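Local coordinates for ATP-dependent Clp protease adapter protein CLPS1, chloroplastic (Arabidopsis thaliana, PDB 7D34) that serves as a small chloroplast adapter that modulates CLPC chaperone activity and is probably involved in selecting substrates for the plastid Clp protease, at residues Glu18-Val21 and Gln22-Lys26; Ile52-Gln56 and Ala57-Gln61. All coordinates share one frame; numbering follows the deposited sequence.

Interaction 1 (Glu18-Val21 and Gln22-Lys26). With PHE (phenylalanine), chain D.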
# COMPACT_ATOMS: atom_id res chain seq x y z
N GLU A 18 -8.52 7.98 13.86
CA GLU A 18 -8.09 7.31 15.08
C GLU A 18 -8.77 5.96 15.21
O GLU A 18 -8.15 4.99 15.66
CB GLU A 18 -8.38 8.14 16.35
CG GLU A 18 -7.88 7.42 17.60
CD GLU A 18 -8.12 8.17 18.90
OE1 GLU A 18 -9.00 9.06 18.92
OE2 GLU A 18 -7.40 7.87 19.89
N TYR A 19 -10.06 5.87 14.84
CA TYR A 19 -10.75 4.58 14.88
C TYR A 19 -10.09 3.56 13.96
O TYR A 19 -9.89 2.40 14.34
CB TYR A 19 -12.23 4.71 14.50
CG TYR A 19 -12.99 3.40 14.58
CD1 TYR A 19 -13.22 2.81 15.81
CD2 TYR A 19 -13.44 2.75 13.43
CE1 TYR A 19 -13.90 1.62 15.89
CE2 TYR A 19 -14.10 1.59 13.50
CZ TYR A 19 -14.34 1.01 14.72
OH TYR A 19 -15.02 -0.18 14.72
N VAL A 20 -9.78 3.97 12.72
CA VAL A 20 -9.08 3.08 11.78
C VAL A 20 -7.83 2.51 12.44
O VAL A 20 -7.58 1.30 12.39
CB VAL A 20 -8.73 3.83 10.48
CG1 VAL A 20 -7.92 2.94 9.57
CG2 VAL A 20 -9.96 4.33 9.72
N VAL A 21 -7.04 3.37 13.10
CA VAL A 21 -5.82 2.91 13.76
C VAL A 21 -6.14 1.92 14.86
O VAL A 21 -5.44 0.90 15.02
CB VAL A 21 -5.05 4.12 14.31
CG1 VAL A 21 -3.81 3.73 15.07
CG2 VAL A 21 -4.62 4.95 13.14
N GLN A 22 -7.16 2.20 15.68
CA GLN A 22 -7.49 1.28 16.77
C GLN A 22 -7.91 -0.09 16.27
O GLN A 22 -7.53 -1.12 16.84
CB GLN A 22 -8.57 1.89 17.67
CG GLN A 22 -8.12 3.15 18.37
CD GLN A 22 -9.24 3.93 19.02
OE1 GLN A 22 -10.42 3.68 18.78
NE2 GLN A 22 -8.87 4.87 19.89
N VAL A 23 -8.73 -0.13 15.22
CA VAL A 23 -9.16 -1.41 14.66
C VAL A 23 -7.95 -2.20 14.16
O VAL A 23 -7.82 -3.41 14.42
CB VAL A 23 -10.17 -1.19 13.52
CG1 VAL A 23 -10.51 -2.52 12.85
CG2 VAL A 23 -11.44 -0.55 14.03
N LEU A 24 -7.06 -1.55 13.41
CA LEU A 24 -5.89 -2.26 12.93
C LEU A 24 -5.13 -2.89 14.08
O LEU A 24 -4.70 -4.05 14.01
CB LEU A 24 -4.96 -1.34 12.15
CG LEU A 24 -5.50 -0.90 10.78
CD1 LEU A 24 -4.72 0.27 10.17
CD2 LEU A 24 -5.55 -2.12 9.84
N MET A 25 -4.92 -2.13 15.15
CA MET A 25 -4.21 -2.67 16.30
C MET A 25 -4.96 -3.82 16.94
O MET A 25 -4.34 -4.78 17.41
CB MET A 25 -4.00 -1.58 17.36
CG MET A 25 -3.31 -0.33 16.93
SD MET A 25 -1.57 -0.47 17.21
CE MET A 25 -1.50 -0.49 18.98
N LYS A 26 -6.28 -3.75 16.95
CA LYS A 26 -7.08 -4.78 17.60
C LYS A 26 -6.93 -6.13 16.91
O LYS A 26 -6.62 -7.14 17.56
CB LYS A 26 -8.55 -4.38 17.63
CG LYS A 26 -9.41 -5.41 18.38
CD LYS A 26 -10.77 -4.89 18.87
CE LYS A 26 -11.78 -4.81 17.74
NZ LYS A 26 -12.97 -3.96 18.12
N PHE D . -10.73 8.82 5.02
CA PHE D . -11.14 8.76 6.46
C PHE D . -11.42 10.16 7.00
O PHE D . -10.84 11.15 6.52
CB PHE D . -10.05 8.06 7.29
CG PHE D . -9.63 6.71 6.75
CD1 PHE D . -10.57 5.70 6.57
CD2 PHE D . -8.31 6.45 6.43
CE1 PHE D . -10.18 4.45 6.07
CE2 PHE D . -7.92 5.21 5.94
CZ PHE D . -8.86 4.20 5.76

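Interaction 2 (Ile52-Gln56 and Ala57-Gln61)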
# COMPACT_ATOMS: atom_id res chain seq x y z
N ILE A 52 -1.17 -6.33 5.66
CA ILE A 52 -0.29 -7.43 6.01
C ILE A 52 -0.24 -8.41 4.84
O ILE A 52 -1.19 -8.50 4.06
CB ILE A 52 -0.75 -8.14 7.30
CG1 ILE A 52 0.13 -9.34 7.64
CG2 ILE A 52 -2.22 -8.52 7.18
CD1 ILE A 52 0.15 -9.67 9.13
N VAL A 53 0.85 -9.15 4.73
CA VAL A 53 0.97 -10.23 3.77
C VAL A 53 1.07 -11.52 4.58
O VAL A 53 1.92 -11.64 5.47
CB VAL A 53 2.19 -10.05 2.85
CG1 VAL A 53 2.24 -11.19 1.82
CG2 VAL A 53 2.17 -8.67 2.15
N CYS A 54 0.19 -12.47 4.28
CA CYS A 54 0.07 -13.69 5.06
C CYS A 54 -0.56 -14.75 4.17
O CYS A 54 -0.95 -14.49 3.03
CB CYS A 54 -0.78 -13.48 6.33
SG CYS A 54 -2.28 -12.53 6.10
N ALA A 55 -0.64 -15.96 4.71
CA ALA A 55 -1.37 -17.05 4.09
C ALA A 55 -2.81 -16.67 3.76
O ALA A 55 -3.40 -15.78 4.38
CB ALA A 55 -1.36 -18.25 5.02
N GLN A 56 -3.38 -17.39 2.79
CA GLN A 56 -4.70 -17.09 2.26
C GLN A 56 -5.77 -17.19 3.35
O GLN A 56 -6.61 -16.30 3.50
CB GLN A 56 -5.02 -18.03 1.10
CG GLN A 56 -6.30 -17.72 0.34
CD GLN A 56 -6.56 -18.72 -0.79
OE1 GLN A 56 -5.83 -19.70 -0.95
NE2 GLN A 56 -7.60 -18.47 -1.56
N ALA A 57 -5.76 -18.29 4.11
CA ALA A 57 -6.75 -18.46 5.16
C ALA A 57 -6.67 -17.31 6.16
O ALA A 57 -7.69 -16.74 6.56
CB ALA A 57 -6.55 -19.79 5.89
N ASP A 58 -5.45 -16.98 6.58
CA ASP A 58 -5.24 -15.88 7.52
C ASP A 58 -5.67 -14.55 6.91
O ASP A 58 -6.28 -13.72 7.59
CB ASP A 58 -3.77 -15.82 7.94
CG ASP A 58 -3.36 -17.03 8.75
OD1 ASP A 58 -3.27 -18.12 8.15
OD2 ASP A 58 -3.15 -16.92 9.98
N ALA A 59 -5.37 -14.33 5.63
CA ALA A 59 -5.77 -13.08 4.99
C ALA A 59 -7.28 -12.93 5.03
O ALA A 59 -7.80 -11.86 5.36
CB ALA A 59 -5.25 -13.03 3.56
N GLU A 60 -8.00 -13.99 4.68
CA GLU A 60 -9.46 -13.96 4.73
C GLU A 60 -9.95 -13.61 6.13
O GLU A 60 -10.88 -12.82 6.28
CB GLU A 60 -10.02 -15.32 4.29
CG GLU A 60 -10.21 -15.51 2.77
CD GLU A 60 -11.06 -14.41 2.14
OE1 GLU A 60 -12.02 -13.96 2.80
OE2 GLU A 60 -10.78 -13.99 0.99
N GLN A 61 -9.33 -14.20 7.17
CA GLN A 61 -9.76 -13.95 8.54
C GLN A 61 -9.64 -12.48 8.89
O GLN A 61 -10.61 -11.84 9.31
CB GLN A 61 -8.92 -14.80 9.50
CG GLN A 61 -9.49 -14.88 10.89
CD GLN A 61 -8.54 -15.54 11.90
OE1 GLN A 61 -7.39 -15.16 12.05
NE2 GLN A 61 -9.05 -16.55 12.60

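Interaction 1 (Glu18-Val21 and Gln22-Lys26)
Y19 carries its CG anti to the backbone N (chi1 -178°), while V23, one helical turn later, turns CG2 back along its own N-terminal side; together these torsions lay the V23 methyl over one face of the phenol. CG2 sits 3.6 Å from the Y19 ring centroid, 22° off the ring normal, which meets the definition of a CH-pi contact. It is displaced toward the hydroxyl end of the ring, where its distance to Y19 CZ is 3.4 Å. Beneath it the backbone keeps alpha-helical i to i+4 pairing: V23 N donates to Y19 O at 2.9 Å, and three more such bonds end on the carbonyls of E18, V20 and V21. On the outer surface the extended E18 and Q22 chains slant across each other, their carboxylate and amide planes 47° apart, with E18 OE2 3.3 Å from Q22 NE2. V20 lies between the bound phenylalanine ring and L24 on the buried flank of the helix: its CG2 meets the ligand's CD1 at 3.5 Å, and its CG1 approaches L24 CD1 at 4.2 Å. It belongs to the ClpS-domain pocket in which N11, D12 and H44 hydrogen-bond the phenylalanine, consistent with recognition of an N-degron's first residue. The Y19 hydroxyl is hydrogen-bonded to the backbone O of N69. Around this turn of helix 17-27, V20 and V21 pack on helix 33-46 through M40, A36 and V37, whereas V23 and L24 rest on L66 of helix 56-68.

Interaction 2 (Ile52-Gln56 and Ala57-Gln61)
The beta-to-alpha turn from strand 48-54 into helix 56-68 is where C54 and A55 meet the first turn of the helix, with A55 at the N-cap position. Its backbone carbonyl begins the helical pairing: A59 N donates to A55 O over 2.7 Å with an N-H...O angle of 155°. The next residue repeats the pattern, E60 N reaching Q56 O at 2.9 Å and 171°. The first of these i to i+4 bonds anchors A55 to the new helix, and the second lies within its opening turn. A55 is an alanine, so the N-cap has no polar side chain of its own; what its methyl CB meets is the D58 carboxylate, 3.7 Å from OD1.

C54 closes the inner side of the turn. Its chi1 of 44° swings SG in over the start of the helix, and from there the sulfur leans against the backbone and side chain of A59, 3.6 Å from A59 N and 3.9 Å from A59 CB. The CB of D58 lies beside the same side chain, 4.1 Å from C54 SG. Such a link from an outer strand to a helix belongs to the compact alpha/beta fold of ClpS, whose antiparallel sheet has the order 48-54, 5-10, 72-77. A59 is the buried member of the contact, and its side chain touches V7 on the central strand and V75 on the far strand, bringing the helix over the sheet. C54 also packs on V7, while its backbone is hydrogen-bonded to Y5. On the strand approaching the turn, V53 packs on L48 of the second subunit.

Overall arrangement
From the N terminus the chain first forms strand 5-10, then helix 17-27, in which interaction 1 spans consecutive turns and closes no loop beyond the helical repeat. Helix 33-46 and strand 48-54 follow before interaction 2 closes the short strand-to-helix turn into helix 56-68. The two are in series, neither nested nor crossing, and lie on opposite sides of the chain's centre, with centres 18 Å apart and nearest atoms about 7 Å apart. Helix 56-68 connects them indirectly: its N-terminal turn belongs to interaction 2, and its L66 packs on V23 and L24 of interaction 1. This helix thus touches both helix 17-27, by L66, and the sheet, by A59 and E60.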